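Side-chain contacts in DUF1573 domain-containing protein (Porphyromonas gingivalis, PDB 2QSV), which is of unknown function, possibly linked to cysteine-type peptidase activity, its C-terminal part forming two Ig-like beta-sandwich domains in tandem: residues L67-P70 against R71-P75; I181-P185 against Q186-A190. All blocks are in the same frame, centred on the assembly; numbering follows the deposited sequence.

Contact 1: L67-P70 against R71-P75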
ATOM      1  N   LEU A  67      -8.271   3.603 -12.819  1.00 37.05           N
ATOM      2  CA  LEU A  67      -7.479   2.407 -12.800  1.00 35.86           C
ATOM      3  C   LEU A  67      -7.290   1.881 -14.204  1.00 35.60           C
ATOM      4  O   LEU A  67      -8.249   1.702 -14.939  1.00 36.20           O
ATOM      5  CB  LEU A  67      -8.147   1.334 -11.916  1.00 35.47           C
ATOM      6  CG  LEU A  67      -7.339   0.065 -11.636  1.00 34.02           C
ATOM      7  CD1 LEU A  67      -5.990   0.331 -10.916  1.00 31.06           C
ATOM      8  CD2 LEU A  67      -8.220  -0.919 -10.823  1.00 33.90           C
ATOM      9  N   ALA A  68      -6.044   1.600 -14.551  1.00 35.34           N
ATOM     10  CA  ALA A  68      -5.704   1.016 -15.836  1.00 35.35           C
ATOM     11  C   ALA A  68      -4.548   0.050 -15.613  1.00 34.99           C
ATOM     12  O   ALA A  68      -3.401   0.436 -15.742  1.00 35.10           O
ATOM     13  CB  ALA A  68      -5.309   2.147 -16.853  1.00 35.97           C
ATOM     14  N   VAL A  69      -4.844  -1.193 -15.236  1.00 35.19           N
ATOM     15  CA  VAL A  69      -3.774  -2.119 -14.879  1.00 36.15           C
ATOM     16  C   VAL A  69      -3.050  -2.548 -16.155  1.00 37.27           C
ATOM     17  O   VAL A  69      -3.687  -3.007 -17.085  1.00 37.01           O
ATOM     18  CB  VAL A  69      -4.261  -3.392 -14.083  1.00 35.67           C
ATOM     19  CG1 VAL A  69      -3.083  -4.385 -13.859  1.00 33.09           C
ATOM     20  CG2 VAL A  69      -4.910  -3.013 -12.764  1.00 34.49           C
ATOM     21  N   PRO A  70      -1.720  -2.396 -16.190  1.00 39.02           N
ATOM     22  CA  PRO A  70      -0.975  -2.915 -17.331  1.00 40.99           C
ATOM     23  C   PRO A  70      -1.196  -4.418 -17.503  1.00 42.83           C
ATOM     24  O   PRO A  70      -1.184  -5.180 -16.521  1.00 42.87           O
ATOM     25  CB  PRO A  70       0.488  -2.630 -16.967  1.00 40.29           C
ATOM     26  CG  PRO A  70       0.440  -1.562 -15.976  1.00 39.93           C
ATOM     27  CD  PRO A  70      -0.838  -1.743 -15.210  1.00 38.63           C
ATOM     28  N   ARG A  71      -1.422  -4.835 -18.746  0.50 44.06           N
ATOM     29  CA  ARG A  71      -1.557  -6.249 -19.093  0.50 45.55           C
ATOM     30  C   ARG A  71      -0.290  -6.935 -18.593  0.50 45.45           C
ATOM     31  O   ARG A  71       0.793  -6.353 -18.643  0.50 45.99           O
ATOM     32  CB  ARG A  71      -1.670  -6.382 -20.613  0.50 46.14           C
ATOM     33  CG  ARG A  71      -2.474  -7.565 -21.128  0.50 49.23           C
ATOM     34  CD  ARG A  71      -2.629  -7.446 -22.660  0.50 53.31           C
ATOM     35  NE  ARG A  71      -2.986  -8.705 -23.316  0.50 55.45           N
ATOM     36  CZ  ARG A  71      -2.166  -9.746 -23.448  0.50 56.84           C
ATOM     37  NH1 ARG A  71      -0.936  -9.707 -22.945  0.50 57.32           N
ATOM     38  NH2 ARG A  71      -2.580 -10.841 -24.073  0.50 56.53           N
ATOM     39  N   ASN A  72      -0.409  -8.155 -18.093  1.00 45.38           N
ATOM     40  CA  ASN A  72       0.763  -8.852 -17.529  1.00 45.50           C
ATOM     41  C   ASN A  72       1.423  -8.190 -16.275  1.00 43.22           C
ATOM     42  O   ASN A  72       2.540  -8.574 -15.905  1.00 43.65           O
ATOM     43  CB  ASN A  72       1.862  -9.120 -18.611  1.00 47.13           C
ATOM     44  CG  ASN A  72       1.290  -9.630 -19.963  1.00 51.45           C
ATOM     45  OD1 ASN A  72       0.459 -10.564 -20.001  1.00 55.12           O
ATOM     46  ND2 ASN A  72       1.746  -9.015 -21.076  1.00 53.31           N
HETATM   47  N   MSE A  73       0.793  -7.181 -15.652  1.00 39.90           N
HETATM   48  CA  MSE A  73       1.225  -6.776 -14.302  1.00 35.82           C
HETATM   49  C   MSE A  73       0.850  -7.953 -13.371  1.00 33.64           C
HETATM   50  O   MSE A  73      -0.290  -8.391 -13.347  1.00 32.98           O
HETATM   51  CB  MSE A  73       0.542  -5.473 -13.840  1.00 35.72           C
HETATM   52  CG  MSE A  73       0.942  -4.973 -12.417  1.00 32.20           C
HETATM   53 SE   MSE A  73       0.226  -3.372 -11.859  1.00 23.34          SE
HETATM   54  CE  MSE A  73       1.609  -2.364 -12.225  1.00 25.55           C
ATOM     55  N   PRO A  74       1.820  -8.473 -12.618  1.00 32.22           N
ATOM     56  CA  PRO A  74       1.524  -9.539 -11.654  1.00 31.47           C
ATOM     57  C   PRO A  74       0.778  -9.014 -10.384  1.00 29.91           C
ATOM     58  O   PRO A  74       0.954  -7.833 -10.015  1.00 30.31           O
ATOM     59  CB  PRO A  74       2.912 -10.052 -11.263  1.00 31.12           C
ATOM     60  CG  PRO A  74       3.845  -8.913 -11.562  1.00 32.86           C
ATOM     61  CD  PRO A  74       3.229  -8.035 -12.585  1.00 31.88           C
ATOM     62  N   PRO A  75       0.024  -9.892  -9.700  1.00 28.03           N
ATOM     63  CA  PRO A  75      -0.658  -9.480  -8.458  1.00 26.27           C
ATOM     64  C   PRO A  75       0.306  -9.115  -7.311  1.00 24.58           C
ATOM     65  O   PRO A  75       1.497  -9.416  -7.360  1.00 22.71           O
ATOM     66  CB  PRO A  75      -1.526 -10.694  -8.098  1.00 25.65           C
ATOM     67  CG  PRO A  75      -0.919 -11.830  -8.790  1.00 27.86           C
ATOM     68  CD  PRO A  75      -0.221 -11.321 -10.022  1.00 27.68           C
TER
HETATM   69  O   HOH W   1      -2.681  -7.628 -15.390  1.00 51.12           O
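P70 and M73 are the ends of a type II beta turn, in which R71 takes the second place; the R71 side chain sets off away from residues 67-70. N72 fills the third place with a positive phi (63°), as this turn type requires. At M73, a selenomethionine, the turn closes: its N donates to P70 O at 2.9 Å, the N-H reaching the acceptor at 157° from above the carbonyl plane. A water bridges the same P70 O to M73 O, donating to both, so the P70 carbonyl accepts two bonds. With CG anti to the backbone N (chi1 180°), the M73 chain runs back over the preceding residues. Its CB meets CG1 of V69 at 3.8 Å, the two side chains crossing at about a right angle. Farther along, M73 SE packs 3.9 Å from CD of P70, with CE beside the same ring. The turn lies in the loop joining strands 61-67 and 76-87, where V69 and M73 both rest on L105 of strand 94-105 and M73 also touches S44.

Contact 2: I181-P185 against Q186-A190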
ATOM      1  N   ILE A 181       8.890 -11.911  11.832  1.00 22.43           N
ATOM      2  CA  ILE A 181       8.425 -10.576  12.200  1.00 22.02           C
ATOM      3  C   ILE A 181       9.462  -9.996  13.182  1.00 22.30           C
ATOM      4  O   ILE A 181      10.035 -10.715  14.012  1.00 21.43           O
ATOM      5  CB  ILE A 181       7.015 -10.683  12.824  1.00 22.36           C
ATOM      6  CG1 ILE A 181       6.043 -11.179  11.744  1.00 20.81           C
ATOM      7  CG2 ILE A 181       6.527  -9.335  13.488  1.00 21.83           C
ATOM      8  CD1 ILE A 181       4.804 -11.854  12.295  1.00 19.41           C
ATOM      9  N   ALA A 182       9.765  -8.709  13.025  1.00 21.69           N
ATOM     10  CA  ALA A 182      10.597  -7.995  14.010  1.00 23.68           C
ATOM     11  C   ALA A 182       9.998  -6.603  14.319  1.00 24.39           C
ATOM     12  O   ALA A 182       9.536  -5.906  13.391  1.00 24.25           O
ATOM     13  CB  ALA A 182      12.055  -7.892  13.536  1.00 22.67           C
ATOM     14  N   VAL A 183       9.919  -6.259  15.604  1.00 25.94           N
ATOM     15  CA  VAL A 183       9.477  -4.917  16.046  1.00 28.08           C
ATOM     16  C   VAL A 183      10.667  -4.203  16.711  1.00 29.36           C
ATOM     17  O   VAL A 183      11.332  -4.787  17.562  1.00 29.46           O
ATOM     18  CB  VAL A 183       8.214  -4.946  16.944  1.00 28.18           C
ATOM     19  CG1 VAL A 183       7.894  -3.513  17.589  1.00 29.51           C
ATOM     20  CG2 VAL A 183       7.035  -5.424  16.141  1.00 28.32           C
ATOM     21  N   ASP A 184      10.954  -2.971  16.260  1.00 30.21           N
ATOM     22  CA  ASP A 184      12.086  -2.172  16.735  1.00 31.65           C
ATOM     23  C   ASP A 184      11.563  -1.100  17.712  1.00 31.78           C
ATOM     24  O   ASP A 184      10.989  -0.087  17.273  1.00 31.50           O
ATOM     25  CB  ASP A 184      12.829  -1.532  15.546  1.00 32.25           C
ATOM     26  CG  ASP A 184      14.243  -0.965  15.919  1.00 35.48           C
ATOM     27  OD1 ASP A 184      14.547  -0.681  17.107  1.00 37.29           O
ATOM     28  OD2 ASP A 184      15.055  -0.780  14.984  1.00 38.12           O
ATOM     29  N   PRO A 185      11.730  -1.331  19.033  1.00 31.47           N
ATOM     30  CA  PRO A 185      11.247  -0.375  20.034  1.00 32.10           C
ATOM     31  C   PRO A 185      11.990   0.981  19.983  1.00 32.00           C
ATOM     32  O   PRO A 185      11.439   1.972  20.451  1.00 31.76           O
ATOM     33  CB  PRO A 185      11.536  -1.074  21.373  1.00 31.40           C
ATOM     34  CG  PRO A 185      12.649  -1.976  21.078  1.00 31.91           C
ATOM     35  CD  PRO A 185      12.452  -2.449  19.660  1.00 31.91           C
ATOM     36  N   GLN A 186      13.224   0.988  19.487  1.00 33.41           N
ATOM     37  CA  GLN A 186      13.987   2.235  19.296  1.00 35.88           C
ATOM     38  C   GLN A 186      13.371   3.153  18.235  1.00 35.52           C
ATOM     39  O   GLN A 186      13.465   4.398  18.355  1.00 36.20           O
ATOM     40  CB  GLN A 186      15.465   1.959  18.976  1.00 36.09           C
ATOM     41  CG  GLN A 186      16.172   1.118  20.046  1.00 43.09           C
ATOM     42  CD  GLN A 186      15.888   1.574  21.502  1.00 49.04           C
ATOM     43  OE1 GLN A 186      16.100   2.731  21.854  1.00 51.96           O
ATOM     44  NE2 GLN A 186      15.432   0.649  22.346  1.00 49.87           N
ATOM     45  N   VAL A 187      12.730   2.551  17.224  1.00 34.02           N
ATOM     46  CA  VAL A 187      12.029   3.299  16.195  1.00 33.76           C
ATOM     47  C   VAL A 187      10.785   3.862  16.817  1.00 35.81           C
ATOM     48  O   VAL A 187      10.487   5.029  16.613  1.00 35.97           O
ATOM     49  CB  VAL A 187      11.723   2.450  14.890  1.00 33.20           C
ATOM     50  CG1 VAL A 187      10.788   3.188  13.929  1.00 30.97           C
ATOM     51  CG2 VAL A 187      13.009   2.103  14.181  1.00 29.65           C
HETATM   52  N   MSE A 188      10.070   3.052  17.598  1.00 37.09           N
HETATM   53  CA  MSE A 188       8.864   3.510  18.294  1.00 39.33           C
HETATM   54  C   MSE A 188       9.161   4.692  19.241  1.00 41.57           C
HETATM   55  O   MSE A 188       8.383   5.647  19.320  1.00 41.17           O
HETATM   56  CB  MSE A 188       8.232   2.375  19.106  1.00 38.83           C
HETATM   57  CG  MSE A 188       7.849   1.144  18.300  1.00 36.89           C
HETATM   58 SE   MSE A 188       7.337  -0.340  19.472  0.60 33.84          SE
HETATM   59  CE  MSE A 188       6.011   0.448  20.678  1.00 27.67           C
ATOM     60  N   LYS A 189      10.276   4.607  19.965  0.50 42.59           N
ATOM     61  CA  LYS A 189      10.698   5.693  20.834  0.50 43.97           C
ATOM     62  C   LYS A 189      11.037   6.951  20.019  0.50 44.99           C
ATOM     63  O   LYS A 189      10.432   8.002  20.238  0.50 45.33           O
ATOM     64  CB  LYS A 189      11.848   5.264  21.741  0.50 43.60           C
ATOM     65  CG  LYS A 189      11.368   4.614  23.009  0.50 43.12           C
ATOM     66  CD  LYS A 189      12.499   4.157  23.886  0.50 43.80           C
ATOM     67  CE  LYS A 189      13.246   3.015  23.254  0.50 43.69           C
ATOM     68  NZ  LYS A 189      13.883   2.153  24.290  0.50 45.48           N
ATOM     69  N   ALA A 190      11.964   6.829  19.064  1.00 46.03           N
ATOM     70  CA  ALA A 190      12.282   7.945  18.156  1.00 46.51           C
ATOM     71  C   ALA A 190      11.038   8.588  17.525  1.00 47.23           C
ATOM     72  O   ALA A 190      11.069   9.764  17.199  1.00 48.99           O
ATOM     73  CB  ALA A 190      13.269   7.505  17.098  1.00 46.30           C
TER
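M188 N donates to D184 O at 3.3 Å, nearly straight at 162° and in the carbonyl plane. One residue on, K189 N donates to P185 O at 2.9 Å. These two bonds start the regular helical pattern. V187 N adds a weak bond to D184 O, so that carbonyl receives two backbone donors. The D184 carboxylate supplies a further, weak bond: OD1 accepts from Q186 N at 3.2 Å, the N-H bent to 131°. Beyond these bonds, CG2 of V187 lies against the D184 carboxylate, 3.6 Å from OD2 of D184, the two side chains crossing at about a right angle. On the buried side, selenomethionine M188 has CG anti to its carbonyl carbon (chi1 -58°) and an extended chi2, which together place its SE 3.7 Å from CG1 of V183, the last residue of the strand; the bend at chi3 turns only CE. Both side chains also touch I196 of strand 195-204. P185, the first helical residue, has no N-H to offer. The arrangement is a helix N-cap by aspartate, marking the passage from strand 176-183 into the short helix 185-190 of the Ig-like domain.

Contact 1 comes first along the chain, in the PG_0320-like domain, and contact 2 follows in the HYDIN/CFA65/VesB-like Ig-like domain. Their centres are 35 Å apart on opposite sides of the chain's centre, with nearest atoms about 20 Å apart, and they share no sheet. Topologically, however, they correspond: each domain pairs a four-stranded sheet of order 1-2-4-3 with a five-stranded sheet of order 1-5-4-2-3. Contact 1 lies on the connection from strand 61-67 to strand 76-87, contact 2 on that from strand 176-183 to strand 195-204. Equivalent sheet-to-sheet crossings are thus made by a loop with a beta turn in one domain and by a connection containing the short helix 185-190 in the other.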